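Local structure of DNA polymerase III, beta subunit (Eubacterium rectale, 3T0P) at residues 277-285 with 295-303; 342-350 with 360-368. The protein probably tethers DNA polymerases and other proteins to DNA, forming a ring-shaped head-to-tail homodimer that encircles the duplex and confers processivity. All coordinates share one frame; numbering follows the deposited sequence.

Contact 1 of 2, residues 277-285 with 295-303; sequences EGDKKPIIM and RINSFIGSM
K281 lays its side chain across the backbone carbonyl of N297, and almost every carbon of the lysine takes part. Its CB sits 4.0 Å from N297 O and also looks toward CG1 of I296. One bond further on, CG closes to 3.5 Å from N297 O. A bend at the next torsion (chi2 -89°) curls the chain round that oxygen, so that CD comes within 3.4 Å of N297 O before CE draws slightly back. At the tip, NZ gives N297 O a weak hydrogen bond of 3.4 Å. NZ also lies near CA of S298 and 3.8 Å from N297 OD1, whose side chain crosses the lysine at about a right angle; any cation-pi attraction between K281 NZ and the F299 ring is weak at most.

Beyond P282 the segments come together as antiparallel strands, bridged at I284 and R295. I284 N reaches R295 O at 2.8 Å, nearly straight at 175° and in the carbonyl plane, and R295 N returns the bond to I284 O at 2.9 Å. On the face carrying both side chains, CG2 of I284 meets the edge of the R295 guanidinium, 3.9 Å from NH2. Between the pair and the lysine, I296 sets CG1 against P282 O and CD1 near the K281 and P282 carbonyl oxygens. S298 OG accepts from I300 N in an ST turn and donates to L274 O.

This is the open end of the hairpin formed by strands 283-288 and 291-297. I283 and I296 face A271 of helix 261-272, whereas I284 and R295 pack on M317 of strand 316-320. On the far edge, S302 and M303 pair with a strand of the second subunit, carrying the sheet across the dimer interface.

Contact 2 of 2, residues 342-350 with 360-368; sequences VNPKAPCFI and LILPVNFNT
F349 and L360 stand side by side and point the same way, with CD1 of L360 3.6 Å from CE2 of the phenylalanine and meeting the ring obliquely. L360 extends its CG anti to the backbone N (chi1 -178°), which places the leucine fork between that ring and P347: its CG is 3.8 Å from P347 CB. The proline in turn runs alongside L362, CG against CD2 at 3.7 Å, again aimed alike. Across the sheet the directions change, and I350 and I361 cross obliquely, touching through their CD1 atoms at 3.8 Å.

These side chains lie on and just beyond the antiparallel hairpin of strands 348-351 and 357-361, part of the sheet that runs on from the C-terminal domain into the central domain, where L360 pairs with I177. C348 and I361 form the hydrogen-bonded pair: C348 N to I361 O is 2.9 Å, and the return bond from I361 N arrives nearly along the C=O axis of C348. Their side chains turn to the face covered by F320 and F325.

Past the strands, the P363 ring packs against two carbonyl oxygens, its CD 3.2 Å from A346 O and its CG close to both A346 O and P344 O. A type I turn from N343 to A346 presents those oxygens; N343 OD1 braces it as an Asx turn, accepting from K345 N on a lone pair. K345 then stretches over N365, crossing it at a slant, and bends only at its last torsion (chi4 50°) to give N365 OD1 a weak bond. One water spans P344 O and V364 O; a second links V364 O with F366 N and bonds weakly to K345 NZ.

Contacts 1 and 2 follow one another along the C-terminal domain, their centres about 18 Å apart, and meet where the chain's tail folds back over the earlier hairpin. V364 CG2 packs on P282 CB at 3.6 Å, and F366 CZ touches I284 CD1 at 3.2 Å and P282 CG at 3.9 Å. Strand 316-320 lies between them, with backbone hydrogen bonds from F320 to I283 and from G319 to V364. At its other end, contact 1 leads to the dimer interface. In relatives, partner peptides bind in a groove between the central and C-terminal domains, to which contact 2 probably contributes; an ethanediol about 5 Å from the F349 side chain, probably from the crystallisation liquor, is only a hint.

Contact 1 of 2, residues 277-285 with 295-303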
loop_
_atom_site.group_PDB
_atom_site.type_symbol
_atom_site.label_atom_id
_atom_site.label_comp_id
_atom_site.label_asym_id
_atom_site.label_seq_id
_atom_site.Cartn_x
_atom_site.Cartn_y
_atom_site.Cartn_z
ATOM N N GLU B 277 14.739 3.553 -13.682
ATOM C CA GLU B 277 14.381 4.978 -13.894
ATOM C C GLU B 277 15.380 5.838 -14.729
ATOM O O GLU B 277 14.926 6.529 -15.646
ATOM C CB GLU B 277 14.093 5.676 -12.553
ATOM N N GLY B 278 16.677 5.811 -14.385
ATOM C CA GLY B 278 17.736 6.541 -15.085
ATOM C C GLY B 278 18.199 5.918 -16.395
ATOM O O GLY B 278 19.078 6.467 -17.072
ATOM N N ASP B 279 17.608 4.753 -16.748
ATOM C CA ASP B 279 17.894 3.976 -17.960
ATOM C C ASP B 279 16.645 3.858 -18.827
ATOM O O ASP B 279 15.511 3.823 -18.327
ATOM C CB ASP B 279 18.406 2.563 -17.586
ATOM C CG ASP B 279 19.690 2.102 -18.273
ATOM O OD1 ASP B 279 19.915 2.482 -19.448
ATOM O OD2 ASP B 279 20.454 1.322 -17.649
ATOM N N LYS B 280 16.860 3.793 -20.128
ATOM C CA LYS B 280 15.798 3.624 -21.107
ATOM C C LYS B 280 16.347 2.722 -22.207
ATOM O O LYS B 280 16.828 3.213 -23.234
ATOM C CB LYS B 280 15.305 4.985 -21.639
ATOM N N LYS B 281 16.343 1.396 -21.952
ATOM C CA LYS B 281 16.854 0.419 -22.910
ATOM C C LYS B 281 15.682 -0.325 -23.570
ATOM O O LYS B 281 14.728 -0.686 -22.892
ATOM C CB LYS B 281 17.837 -0.565 -22.233
ATOM C CG LYS B 281 19.154 0.059 -21.757
ATOM C CD LYS B 281 20.226 0.025 -22.845
ATOM C CE LYS B 281 21.488 0.739 -22.427
ATOM N NZ LYS B 281 22.610 -0.204 -22.158
ATOM N N PRO B 282 15.689 -0.549 -24.896
ATOM C CA PRO B 282 14.596 -1.339 -25.479
ATOM C C PRO B 282 14.789 -2.848 -25.270
ATOM O O PRO B 282 15.895 -3.301 -25.014
ATOM C CB PRO B 282 14.661 -0.989 -26.957
ATOM C CG PRO B 282 16.089 -0.613 -27.206
ATOM C CD PRO B 282 16.715 -0.201 -25.905
ATOM N N ILE B 283 13.699 -3.608 -25.316
ATOM C CA ILE B 283 13.759 -5.057 -25.340
ATOM C C ILE B 283 13.882 -5.413 -26.849
ATOM O O ILE B 283 13.151 -4.832 -27.664
ATOM C CB ILE B 283 12.565 -5.741 -24.598
ATOM C CG1 ILE B 283 12.811 -7.258 -24.526
ATOM C CG2 ILE B 283 11.193 -5.395 -25.236
ATOM C CD1 ILE B 283 12.303 -7.909 -23.421
ATOM N N ILE B 284 14.862 -6.255 -27.217
ATOM C CA ILE B 284 15.093 -6.679 -28.611
ATOM C C ILE B 284 14.473 -8.059 -28.839
ATOM O O ILE B 284 14.774 -8.977 -28.085
ATOM C CB ILE B 284 16.593 -6.695 -28.998
ATOM C CG1 ILE B 284 17.333 -5.378 -28.667
ATOM C CG2 ILE B 284 16.818 -7.146 -30.460
ATOM C CD1 ILE B 284 16.822 -4.146 -29.275
HETATM N N MSE B 285 13.596 -8.193 -29.859
HETATM C CA MSE B 285 12.992 -9.465 -30.249
HETATM C C MSE B 285 13.619 -9.967 -31.567
HETATM O O MSE B 285 13.716 -9.205 -32.524
HETATM C CB MSE B 285 11.473 -9.353 -30.451
HETATM C CG MSE B 285 10.645 -9.000 -29.204
HETATM SE SE MSE B 285 8.734 -8.804 -29.791
HETATM C CE MSE B 285 7.884 -8.427 -28.017
ATOM N N ARG B 295 16.086 -10.121 -25.748
ATOM C CA ARG B 295 17.304 -9.659 -25.073
ATOM C C ARG B 295 17.166 -8.244 -24.564
ATOM O O ARG B 295 16.490 -7.396 -25.184
ATOM C CB ARG B 295 18.529 -9.690 -26.001
ATOM C CG ARG B 295 18.896 -11.049 -26.542
ATOM C CD ARG B 295 20.028 -10.987 -27.553
ATOM N NE ARG B 295 19.693 -10.151 -28.709
ATOM C CZ ARG B 295 20.426 -10.073 -29.814
ATOM N NH1 ARG B 295 21.529 -10.802 -29.941
ATOM N NH2 ARG B 295 20.053 -9.278 -30.811
ATOM N N ILE B 296 17.891 -7.986 -23.475
ATOM C CA ILE B 296 18.051 -6.680 -22.913
ATOM C C ILE B 296 19.406 -6.687 -22.262
ATOM O O ILE B 296 19.861 -7.734 -21.794
ATOM C CB ILE B 296 16.873 -6.267 -21.972
ATOM C CG1 ILE B 296 16.754 -4.737 -21.867
ATOM C CG2 ILE B 296 16.926 -6.963 -20.582
ATOM C CD1 ILE B 296 15.327 -4.257 -21.417
ATOM N N ASN B 297 20.073 -5.543 -22.260
ATOM C CA ASN B 297 21.360 -5.390 -21.561
ATOM C C ASN B 297 21.418 -3.980 -20.989
ATOM O O ASN B 297 20.837 -3.058 -21.563
ATOM C CB ASN B 297 22.565 -5.697 -22.457
ATOM C CG ASN B 297 22.622 -4.800 -23.628
ATOM O OD1 ASN B 297 23.171 -3.694 -23.554
ATOM N ND2 ASN B 297 21.946 -5.213 -24.692
ATOM N N SER B 298 22.062 -3.830 -19.837
ATOM C CA SER B 298 22.243 -2.559 -19.142
ATOM C C SER B 298 23.538 -2.602 -18.343
ATOM O O SER B 298 24.290 -3.572 -18.450
ATOM C CB SER B 298 21.041 -2.255 -18.245
ATOM O OG SER B 298 20.995 -3.069 -17.081
ATOM N N PHE B 299 23.798 -1.558 -17.534
ATOM C CA PHE B 299 24.963 -1.513 -16.640
ATOM C C PHE B 299 24.842 -2.589 -15.554
ATOM O O PHE B 299 25.857 -3.098 -15.108
ATOM C CB PHE B 299 25.134 -0.120 -16.021
ATOM C CG PHE B 299 25.527 0.900 -17.062
ATOM C CD1 PHE B 299 26.787 0.863 -17.658
ATOM C CD2 PHE B 299 24.627 1.872 -17.479
ATOM C CE1 PHE B 299 27.140 1.787 -18.646
ATOM C CE2 PHE B 299 24.981 2.800 -18.470
ATOM C CZ PHE B 299 26.235 2.751 -19.042
ATOM N N ILE B 300 23.603 -2.971 -15.182
ATOM C CA ILE B 300 23.331 -4.003 -14.167
ATOM C C ILE B 300 23.706 -5.415 -14.696
ATOM O O ILE B 300 24.198 -6.238 -13.930
ATOM C CB ILE B 300 21.863 -3.941 -13.712
ATOM C CG1 ILE B 300 21.574 -2.607 -13.013
ATOM C CG2 ILE B 300 21.524 -5.111 -12.805
ATOM C CD1 ILE B 300 20.128 -2.247 -12.898
ATOM N N GLY B 301 23.451 -5.674 -15.975
ATOM C CA GLY B 301 23.756 -6.952 -16.607
ATOM C C GLY B 301 22.914 -7.225 -17.835
ATOM O O GLY B 301 22.314 -6.306 -18.399
ATOM N N SER B 302 22.844 -8.488 -18.260
ATOM C CA SER B 302 22.040 -8.810 -19.445
ATOM C C SER B 302 21.084 -9.988 -19.213
ATOM O O SER B 302 21.201 -10.736 -18.243
ATOM C CB SER B 302 22.936 -9.091 -20.649
ATOM O OG SER B 302 23.734 -10.232 -20.393
HETATM N N MSE B 303 20.125 -10.114 -20.114
HETATM C CA MSE B 303 19.158 -11.185 -20.105
HETATM C C MSE B 303 18.972 -11.718 -21.516
HETATM O O MSE B 303 18.921 -10.953 -22.468
HETATM C CB MSE B 303 17.819 -10.736 -19.520
HETATM C CG MSE B 303 16.846 -11.903 -19.292
HETATM SE SE MSE B 303 14.932 -11.388 -19.402
HETATM C CE MSE B 303 14.894 -10.941 -21.399
HETATM O O HOH W 1 18.852 -3.502 -24.805
#

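Contact 2 of 2, residues 342-350 with 360-368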
loop_
_atom_site.group_PDB
_atom_site.type_symbol
_atom_site.label_atom_id
_atom_site.label_comp_id
_atom_site.label_asym_id
_atom_site.label_seq_id
_atom_site.Cartn_x
_atom_site.Cartn_y
_atom_site.Cartn_z
ATOM N N VAL B 342 5.208 -5.639 -40.102
ATOM C CA VAL B 342 5.636 -5.453 -41.492
ATOM C C VAL B 342 7.149 -5.445 -41.510
ATOM O O VAL B 342 7.763 -6.282 -42.178
ATOM C CB VAL B 342 5.060 -4.191 -42.183
ATOM C CG1 VAL B 342 5.629 -4.054 -43.598
ATOM C CG2 VAL B 342 3.546 -4.230 -42.226
ATOM N N ASN B 343 7.756 -4.500 -40.766
ATOM C CA ASN B 343 9.204 -4.333 -40.727
ATOM C C ASN B 343 9.641 -3.687 -39.385
ATOM O O ASN B 343 8.782 -3.208 -38.629
ATOM C CB ASN B 343 9.670 -3.523 -41.963
ATOM C CG ASN B 343 9.150 -2.120 -42.045
ATOM O OD1 ASN B 343 9.347 -1.299 -41.133
ATOM N ND2 ASN B 343 8.518 -1.801 -43.167
ATOM N N PRO B 344 10.967 -3.635 -39.088
ATOM C CA PRO B 344 11.416 -3.117 -37.775
ATOM C C PRO B 344 11.111 -1.642 -37.475
ATOM O O PRO B 344 11.302 -1.206 -36.338
ATOM C CB PRO B 344 12.927 -3.348 -37.807
ATOM C CG PRO B 344 13.106 -4.475 -38.761
ATOM C CD PRO B 344 12.102 -4.204 -39.842
ATOM N N LYS B 345 10.640 -0.884 -38.464
ATOM C CA LYS B 345 10.324 0.529 -38.281
ATOM C C LYS B 345 8.809 0.765 -38.326
ATOM O O LYS B 345 8.375 1.850 -37.957
ATOM C CB LYS B 345 11.047 1.367 -39.346
ATOM C CG LYS B 345 12.503 1.646 -38.981
ATOM C CD LYS B 345 13.325 2.127 -40.177
ATOM C CE LYS B 345 14.609 2.840 -39.800
ATOM N NZ LYS B 345 15.441 2.086 -38.818
ATOM N N ALA B 346 8.010 -0.249 -38.740
ATOM C CA ALA B 346 6.548 -0.181 -38.853
ATOM C C ALA B 346 5.855 -0.567 -37.535
ATOM O O ALA B 346 6.429 -1.310 -36.744
ATOM C CB ALA B 346 6.070 -1.100 -39.969
ATOM N N PRO B 347 4.588 -0.168 -37.308
ATOM C CA PRO B 347 3.918 -0.576 -36.061
ATOM C C PRO B 347 3.734 -2.086 -35.900
ATOM O O PRO B 347 3.699 -2.824 -36.881
ATOM C CB PRO B 347 2.546 0.092 -36.172
ATOM C CG PRO B 347 2.710 1.193 -37.141
ATOM C CD PRO B 347 3.713 0.704 -38.124
ATOM N N CYS B 348 3.651 -2.546 -34.654
ATOM C CA CYS B 348 3.324 -3.930 -34.344
ATOM C C CYS B 348 1.879 -3.931 -33.843
ATOM O O CYS B 348 1.499 -3.036 -33.079
ATOM C CB CYS B 348 4.287 -4.531 -33.322
ATOM S SG CYS B 348 3.778 -6.158 -32.688
ATOM N N PHE B 349 1.077 -4.910 -34.262
ATOM C CA PHE B 349 -0.309 -5.004 -33.794
ATOM C C PHE B 349 -0.540 -6.260 -32.988
ATOM O O PHE B 349 -0.165 -7.344 -33.420
ATOM C CB PHE B 349 -1.312 -4.991 -34.958
ATOM C CG PHE B 349 -1.295 -3.780 -35.852
ATOM C CD1 PHE B 349 -0.415 -3.700 -36.925
ATOM C CD2 PHE B 349 -2.235 -2.768 -35.697
ATOM C CE1 PHE B 349 -0.418 -2.586 -37.774
ATOM C CE2 PHE B 349 -2.257 -1.666 -36.563
ATOM C CZ PHE B 349 -1.344 -1.580 -37.594
ATOM N N ILE B 350 -1.161 -6.108 -31.823
ATOM C CA ILE B 350 -1.639 -7.214 -31.016
ATOM C C ILE B 350 -3.135 -7.270 -31.302
ATOM O O ILE B 350 -3.851 -6.302 -31.009
ATOM C CB ILE B 350 -1.328 -7.141 -29.505
ATOM C CG1 ILE B 350 0.115 -6.659 -29.217
ATOM C CG2 ILE B 350 -1.644 -8.498 -28.851
ATOM C CD1 ILE B 350 0.433 -6.465 -27.648
ATOM N N LEU B 360 -1.820 -1.269 -30.913
ATOM C CA LEU B 360 -0.774 -0.852 -31.864
ATOM C C LEU B 360 0.369 -0.293 -31.044
ATOM O O LEU B 360 0.129 0.546 -30.197
ATOM C CB LEU B 360 -1.329 0.196 -32.850
ATOM C CG LEU B 360 -0.413 0.745 -33.957
ATOM C CD1 LEU B 360 -1.230 1.411 -35.024
ATOM C CD2 LEU B 360 0.586 1.805 -33.427
ATOM N N ILE B 361 1.580 -0.779 -31.242
ATOM C CA ILE B 361 2.746 -0.289 -30.508
ATOM C C ILE B 361 3.797 0.088 -31.540
ATOM O O ILE B 361 4.085 -0.713 -32.409
ATOM C CB ILE B 361 3.266 -1.352 -29.466
ATOM C CG1 ILE B 361 2.183 -1.711 -28.417
ATOM C CG2 ILE B 361 4.552 -0.885 -28.780
ATOM C CD1 ILE B 361 2.299 -3.112 -27.837
ATOM N N LEU B 362 4.359 1.293 -31.454
ATOM C CA LEU B 362 5.424 1.690 -32.362
ATOM C C LEU B 362 6.733 1.119 -31.849
ATOM O O LEU B 362 7.011 1.201 -30.657
ATOM C CB LEU B 362 5.555 3.217 -32.548
ATOM C CG LEU B 362 4.421 3.976 -33.236
ATOM C CD1 LEU B 362 4.734 5.475 -33.285
ATOM C CD2 LEU B 362 4.165 3.467 -34.638
ATOM N N PRO B 363 7.561 0.539 -32.728
ATOM C CA PRO B 363 8.840 0.017 -32.274
ATOM C C PRO B 363 9.874 1.137 -32.134
ATOM O O PRO B 363 9.667 2.248 -32.623
ATOM C CB PRO B 363 9.228 -0.944 -33.414
ATOM C CG PRO B 363 8.666 -0.340 -34.605
ATOM C CD PRO B 363 7.395 0.357 -34.183
ATOM N N VAL B 364 11.030 0.784 -31.584
ATOM C CA VAL B 364 12.166 1.670 -31.444
ATOM C C VAL B 364 12.781 1.907 -32.814
ATOM O O VAL B 364 12.914 0.990 -33.630
ATOM C CB VAL B 364 13.164 1.051 -30.451
ATOM C CG1 VAL B 364 14.563 1.621 -30.623
ATOM C CG2 VAL B 364 12.665 1.236 -29.026
ATOM N N ASN B 365 13.101 3.160 -33.087
ATOM C CA ASN B 365 13.755 3.473 -34.342
ATOM C C ASN B 365 15.266 3.435 -34.069
ATOM O O ASN B 365 15.790 4.279 -33.333
ATOM C CB ASN B 365 13.268 4.812 -34.917
ATOM C CG ASN B 365 14.066 5.283 -36.106
ATOM O OD1 ASN B 365 14.212 4.580 -37.109
ATOM N ND2 ASN B 365 14.655 6.461 -35.985
ATOM N N PHE B 366 15.939 2.410 -34.594
ATOM C CA PHE B 366 17.374 2.259 -34.429
ATOM C C PHE B 366 18.153 3.068 -35.502
ATOM O O PHE B 366 19.378 3.185 -35.385
ATOM C CB PHE B 366 17.757 0.770 -34.475
ATOM C CG PHE B 366 17.290 -0.011 -33.274
ATOM C CD1 PHE B 366 17.947 0.098 -32.054
ATOM C CD2 PHE B 366 16.195 -0.861 -33.361
ATOM C CE1 PHE B 366 17.516 -0.617 -30.943
ATOM C CE2 PHE B 366 15.775 -1.597 -32.250
ATOM C CZ PHE B 366 16.431 -1.456 -31.048
ATOM N N ASN B 367 17.431 3.643 -36.518
ATOM C CA ASN B 367 17.933 4.438 -37.671
ATOM C C ASN B 367 18.877 3.605 -38.592
ATOM O O ASN B 367 19.803 4.162 -39.212
ATOM C CB ASN B 367 18.621 5.750 -37.219
ATOM C CG ASN B 367 17.676 6.903 -36.978
ATOM O OD1 ASN B 367 17.430 7.310 -35.830
ATOM N ND2 ASN B 367 17.134 7.464 -38.059
ATOM N N THR B 368 18.587 2.271 -38.712
ATOM C CA THR B 368 19.318 1.245 -39.483
ATOM C C THR B 368 20.738 1.086 -38.910
ATOM O O THR B 368 20.897 0.811 -37.720
ATOM C CB THR B 368 19.327 1.544 -41.004
ATOM O OG1 THR B 368 18.034 1.991 -41.421
ATOM C CG2 THR B 368 19.752 0.338 -41.838
HETATM O O HOH W 2 12.940 -1.711 -33.999
HETATM O O HOH W 3 14.511 0.324 -36.203
#